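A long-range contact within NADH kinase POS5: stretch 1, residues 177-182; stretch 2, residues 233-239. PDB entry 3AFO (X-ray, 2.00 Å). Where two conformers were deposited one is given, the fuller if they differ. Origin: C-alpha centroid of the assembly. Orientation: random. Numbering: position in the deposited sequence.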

# COMPACT_ATOMS: atom_id res chain seq x y z
N HIS A 177 27.10 9.67 -9.15
CA HIS A 177 27.56 9.32 -7.82
C HIS A 177 26.48 8.57 -7.04
O HIS A 177 25.33 9.02 -6.98
N ARG A 178 26.84 7.42 -6.49
CA ARG A 178 25.94 6.64 -5.64
C ARG A 178 26.61 6.49 -4.30
O ARG A 178 27.78 6.11 -4.22
N THR A 179 25.87 6.78 -3.23
CA THR A 179 26.40 6.72 -1.87
C THR A 179 26.41 5.29 -1.35
O THR A 179 25.73 4.42 -1.90
N ARG A 180 27.20 5.05 -0.31
CA ARG A 180 27.33 3.74 0.32
C ARG A 180 26.91 3.80 1.78
O ARG A 180 27.16 4.81 2.46
N LEU A 181 26.30 2.72 2.26
CA LEU A 181 26.03 2.53 3.69
C LEU A 181 27.12 1.67 4.34
O LEU A 181 27.80 0.87 3.67
N GLU A 182 27.28 1.84 5.64
CA GLU A 182 28.15 0.99 6.45
C GLU A 182 27.30 0.25 7.45
O GLU A 182 26.48 0.86 8.15
N ALA A 233 14.54 -3.72 6.02
CA ALA A 233 15.59 -3.37 5.07
C ALA A 233 15.98 -1.92 5.27
O ALA A 233 15.10 -1.06 5.43
N LEU A 234 17.29 -1.66 5.28
CA LEU A 234 17.85 -0.32 5.22
C LEU A 234 18.51 -0.18 3.86
O LEU A 234 19.39 -0.98 3.52
N ALA A 235 18.09 0.82 3.08
CA ALA A 235 18.51 0.90 1.68
C ALA A 235 19.04 2.28 1.33
O ALA A 235 18.61 3.29 1.90
N THR A 236 19.98 2.30 0.40
CA THR A 236 20.37 3.54 -0.24
C THR A 236 19.26 3.87 -1.24
O THR A 236 18.43 3.01 -1.54
N PRO A 237 19.27 5.10 -1.78
CA PRO A 237 18.40 5.46 -2.90
C PRO A 237 18.59 4.50 -4.09
O PRO A 237 17.60 4.11 -4.72
N THR A 238 19.83 4.11 -4.36
CA THR A 238 20.09 3.07 -5.37
C THR A 238 19.30 1.79 -5.04
O THR A 238 18.67 1.19 -5.92
N GLY A 239 19.29 1.40 -3.77
CA GLY A 239 18.56 0.21 -3.33
C GLY A 239 17.05 0.36 -3.20
O GLY A 239 16.36 -0.62 -2.92

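What sets this contact apart is that a single hydrogen bond, made by the far end of a long arginine, is its one direct polar link; the rest is van der Waals packing, in which threonine methyls and a leucine side chain meet each other and main-chain atoms of the facing stretch. Arg178 leaves its backbone in the m rotamer and then runs extended, with chi2 and chi3 both t, before chi4 turns the guanidinium at -77°. The chain passes close to the hydroxyl of Thr238, with CD of Arg178 3.3 Å from OG1 of Thr238, and the turn at chi4 leaves NH1 of Arg178 2.8 Å from that same OG1, with an N-H...acceptor angle of 148°. The hydroxyl lies at the edge of the guanidinium, near its plane, where the N-H groups point. Thr238, in the m rotamer, points its CA-to-CB bond toward stretch 1, as Arg178 does toward stretch 2, so the two side chains meet although their CA atoms are 6.9 Å apart.

The example illustrates a general principle: threonine can divide its labour, with its methyl used for packing and its hydroxyl for polar work. Thr236 does so plainly. In the p rotamer its CG2 is directed at stretch 1, lying 3.8 Å from CG of Leu181 and 3.7 Å from the carbonyl O of Thr179. The OG1 of Thr236 accepts a hydrogen bond from the backbone N of Gly239 at 2.9 Å and is also bonded elsewhere in the structure. Thr179 offers a variation. Its CA-to-CB bond points sideways, yet the t rotamer leaves CG2 4.2 Å from CD of Pro237 and 4.5 Å from CG2 of Thr236, while its OG1 is hydrogen-bonded elsewhere.

Leu181 forms the apolar end of the contact. Pointing toward stretch 2 with chi1 m and chi2 t, it is the residue of stretch 1 most covered by the other segment. Its CD1 rests 3.9 Å from the carbonyl O of Leu234 and 4.0 Å from the backbone C of Ala235, so the methyl packs against main chain as well as against the threonine. Ala235 points its CB away. Between Arg178 and Leu181, Arg180 turns away and makes no contact; its guanidinium nitrogens bond elsewhere. The segments run in nearly opposite directions, 167° apart, with Arg178 nearest Thr238 and Leu181 nearest Thr236 by CA position. Only 309 Å² is buried in all.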

# COMPACT_ATOMS: atom_id res chain seq x y z
CB HIS A 177 28.01 10.57 -7.06
CG HIS A 177 28.48 10.27 -5.67
ND1 HIS A 177 29.73 9.75 -5.41
CD2 HIS A 177 27.86 10.39 -4.48
CE1 HIS A 177 29.87 9.58 -4.11
NE2 HIS A 177 28.75 9.96 -3.52
CB ARG A 178 25.66 5.26 -6.24
CG ARG A 178 25.02 5.25 -7.63
CD ARG A 178 24.80 3.79 -8.08
NE ARG A 178 24.23 3.64 -9.43
CZ ARG A 178 22.94 3.83 -9.74
NH1 ARG A 178 22.07 4.24 -8.81
NH2 ARG A 178 22.54 3.65 -10.99
CB THR A 179 25.58 7.63 -0.93
OG1 THR A 179 26.10 7.54 0.40
CG2 THR A 179 24.13 7.20 -0.94
CB ARG A 180 28.78 3.26 0.28
CG ARG A 180 29.28 2.76 -1.06
CD ARG A 180 30.61 2.01 -0.90
NE ARG A 180 31.70 2.91 -0.53
CZ ARG A 180 32.96 2.53 -0.29
NH1 ARG A 180 33.31 1.25 -0.41
NH2 ARG A 180 33.88 3.43 0.05
CB LEU A 181 24.67 1.87 3.91
CG LEU A 181 23.38 2.62 3.54
CD1 LEU A 181 22.17 1.75 3.83
CD2 LEU A 181 23.27 3.94 4.27
CB GLU A 182 29.18 1.83 7.19
CG GLU A 182 30.28 2.38 6.33
CD GLU A 182 31.38 3.04 7.17
OE1 GLU A 182 31.37 2.91 8.41
OE2 GLU A 182 32.24 3.70 6.57
CB ALA A 233 15.11 -3.60 3.63
CB LEU A 234 18.88 -0.13 6.34
CG LEU A 234 18.30 -0.42 7.73
CD1 LEU A 234 19.34 -0.57 8.79
CD2 LEU A 234 17.27 0.64 8.13
CB ALA A 235 17.36 0.52 0.74
CB THR A 236 21.65 3.35 -1.06
OG1 THR A 236 21.43 2.32 -2.03
CG2 THR A 236 22.84 2.97 -0.16
CB PRO A 237 18.86 6.87 -3.26
CG PRO A 237 19.27 7.43 -1.88
CD PRO A 237 20.04 6.27 -1.30
CB THR A 238 21.62 2.77 -5.48
OG1 THR A 238 22.27 3.92 -6.04
CG2 THR A 238 21.88 1.56 -6.37